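PDB 3AFO: NADH kinase POS5, mitochondrial from Saccharomyces cerevisiae, which phosphorylates NADH and, with about half the preference, NAD(+) at the expense of ATP, acting as an anti-oxidant factor and a key source of the cellular reductant NADPH. Local coordinates for residues Thr213-Phe218 against Ile284-Lys289. Residues are numbered along the deposited sequence; the frame is centred on the assembly and turned at random.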
loop_
_atom_site.group_PDB
_atom_site.type_symbol
_atom_site.label_atom_id
_atom_site.label_comp_id
_atom_site.label_asym_id
_atom_site.label_seq_id
_atom_site.Cartn_x
_atom_site.Cartn_y
_atom_site.Cartn_z
ATOM N N THR A 213 -9.956 13.161 -13.201
ATOM C CA THR A 213 -11.023 13.902 -12.538
ATOM C C THR A 213 -10.385 14.836 -11.517
ATOM O O THR A 213 -9.311 14.544 -11.002
ATOM C CB THR A 213 -12.001 12.958 -11.785
ATOM O OG1 THR A 213 -11.328 12.349 -10.676
ATOM C CG2 THR A 213 -12.528 11.851 -12.699
ATOM N N ASN A 214 -11.029 15.966 -11.250
ATOM C CA ASN A 214 -10.601 16.874 -10.198
ATOM C C ASN A 214 -11.793 17.046 -9.284
ATOM O O ASN A 214 -12.797 17.635 -9.693
ATOM C CB ASN A 214 -10.181 18.223 -10.783
ATOM C CG ASN A 214 -9.012 18.105 -11.757
ATOM O OD1 ASN A 214 -7.851 17.982 -11.348
ATOM N ND2 ASN A 214 -9.315 18.144 -13.049
ATOM N N LEU A 215 -11.698 16.514 -8.063
ATOM C CA LEU A 215 -12.843 16.424 -7.156
ATOM C C LEU A 215 -12.581 17.095 -5.816
ATOM O O LEU A 215 -11.560 16.830 -5.165
ATOM C CB LEU A 215 -13.205 14.962 -6.894
ATOM C CG LEU A 215 -13.310 13.997 -8.066
ATOM C CD1 LEU A 215 -13.550 12.603 -7.494
ATOM C CD2 LEU A 215 -14.434 14.395 -9.028
ATOM N N ASP A 216 -13.513 17.951 -5.413
ATOM C CA ASP A 216 -13.427 18.641 -4.133
ATOM C C ASP A 216 -14.350 17.972 -3.142
ATOM O O ASP A 216 -15.570 17.885 -3.362
ATOM C CB ASP A 216 -13.771 20.126 -4.298
ATOM C CG ASP A 216 -12.773 20.850 -5.191
ATOM O OD1 ASP A 216 -11.558 20.745 -4.931
ATOM O OD2 ASP A 216 -13.202 21.502 -6.161
ATOM N N ILE A 217 -13.754 17.506 -2.047
ATOM C CA ILE A 217 -14.441 16.675 -1.075
ATOM C C ILE A 217 -14.660 17.450 0.219
ATOM O O ILE A 217 -13.721 18.048 0.766
ATOM C CB ILE A 217 -13.627 15.380 -0.777
ATOM C CG1 ILE A 217 -13.441 14.561 -2.063
ATOM C CG2 ILE A 217 -14.324 14.556 0.300
ATOM C CD1 ILE A 217 -12.386 13.467 -1.979
ATOM N N PHE A 218 -15.904 17.435 0.693
ATOM C CA PHE A 218 -16.272 18.130 1.923
ATOM C C PHE A 218 -16.904 17.129 2.872
ATOM O O PHE A 218 -17.764 16.341 2.466
ATOM C CB PHE A 218 -17.258 19.287 1.647
ATOM C CG PHE A 218 -16.746 20.319 0.649
ATOM C CD1 PHE A 218 -16.269 21.557 1.091
ATOM C CD2 PHE A 218 -16.762 20.060 -0.715
ATOM C CE1 PHE A 218 -15.793 22.515 0.188
ATOM C CE2 PHE A 218 -16.287 21.016 -1.644
ATOM C CZ PHE A 218 -15.806 22.246 -1.188
ATOM N N ILE A 284 -19.285 15.891 -2.609
ATOM C CA ILE A 284 -18.225 15.907 -3.617
ATOM C C ILE A 284 -18.648 16.727 -4.849
ATOM O O ILE A 284 -19.641 16.413 -5.501
ATOM C CB ILE A 284 -17.769 14.471 -4.016
ATOM C CG1 ILE A 284 -17.300 13.690 -2.774
ATOM C CG2 ILE A 284 -16.669 14.534 -5.102
ATOM C CD1 ILE A 284 -16.850 12.245 -3.054
ATOM N N LYS A 285 -17.907 17.799 -5.116
ATOM C CA LYS A 285 -18.163 18.661 -6.258
ATOM C C LYS A 285 -17.131 18.404 -7.361
ATOM O O LYS A 285 -15.928 18.308 -7.087
ATOM C CB LYS A 285 -18.115 20.121 -5.823
ATOM C CG LYS A 285 -18.597 21.121 -6.874
ATOM C CD LYS A 285 -18.636 22.531 -6.264
ATOM C CE LYS A 285 -19.202 23.560 -7.242
ATOM N NZ LYS A 285 -19.094 24.941 -6.662
ATOM N N ILE A 286 -17.618 18.274 -8.592
ATOM C CA ILE A 286 -16.767 18.073 -9.760
ATOM C C ILE A 286 -16.106 19.401 -10.126
ATOM O O ILE A 286 -16.793 20.356 -10.509
ATOM C CB ILE A 286 -17.585 17.534 -10.981
ATOM C CG1 ILE A 286 -18.490 16.354 -10.578
ATOM C CG2 ILE A 286 -16.669 17.195 -12.152
ATOM C CD1 ILE A 286 -17.763 15.139 -9.924
ATOM N N GLY A 287 -14.784 19.464 -9.973
ATOM C CA GLY A 287 -14.023 20.668 -10.301
ATOM C C GLY A 287 -13.244 20.516 -11.595
ATOM O O GLY A 287 -13.470 19.587 -12.365
ATOM N N SER A 288 -12.329 21.445 -11.834
ATOM C CA SER A 288 -11.419 21.370 -12.972
ATOM C C SER A 288 -10.177 22.179 -12.631
ATOM O O SER A 288 -10.159 22.883 -11.622
ATOM C CB SER A 288 -12.085 21.921 -14.239
ATOM O OG SER A 288 -12.416 23.288 -14.077
ATOM N N LYS A 289 -9.139 22.067 -13.457
ATOM C CA LYS A 289 -7.962 22.941 -13.342
ATOM C C LYS A 289 -8.097 24.143 -14.279
ATOM O O LYS A 289 -8.756 24.050 -15.320
ATOM C CB LYS A 289 -6.652 22.173 -13.597
ATOM C CG LYS A 289 -6.816 20.777 -14.206
ATOM C CD LYS A 289 -7.063 20.823 -15.712
ATOM C CE LYS A 289 -8.014 19.709 -16.133
ATOM N NZ LYS A 289 -9.435 20.009 -15.759
HETATM O O HOH W 1 -13.298 16.618 -12.640
#
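The carbonyl oxygen of D216 is gripped twice from the neighbouring strand: K285 N donates a hydrogen bond to D216 O (2.9 Å), and the CA-H of I284 adds a weaker contact to the same oxygen. In return D216 N reaches K285 O at 3.0 Å in an almost straight bond (174°), closing the ring of an antiparallel hydrogen-bonded pair. The ladder continues with G287 N to N214 O at 2.7 Å, nearly along the C=O axis. Beyond it a water takes over, accepting from N214 N and donating to G287 O. Between the pairs, L215 and I286 lie side by side; I286 bends at chi2 (-57°), which brings its CD1 to 3.5 Å from L215 CD2. I284 sets CG2 against L215 CB and CG1 alongside I217 CG1 (4.0 Å). K289 curls back, its chi1 near eclipsed at 13°, so that its bent chain crosses the N214 side chain at about a right angle. An alanine here would remove that chain and would probably leave the N214 amide less well packed. Strand 213-219 lies between 222-228 and 282-286 in the C-terminal domain's antiparallel sheet. The face bearing L215, I284 and I286 packs on L204 of strand 201-205, in the facing sheet of the beta sandwich, where V232 of strand 231-235 also meets L215 and I284.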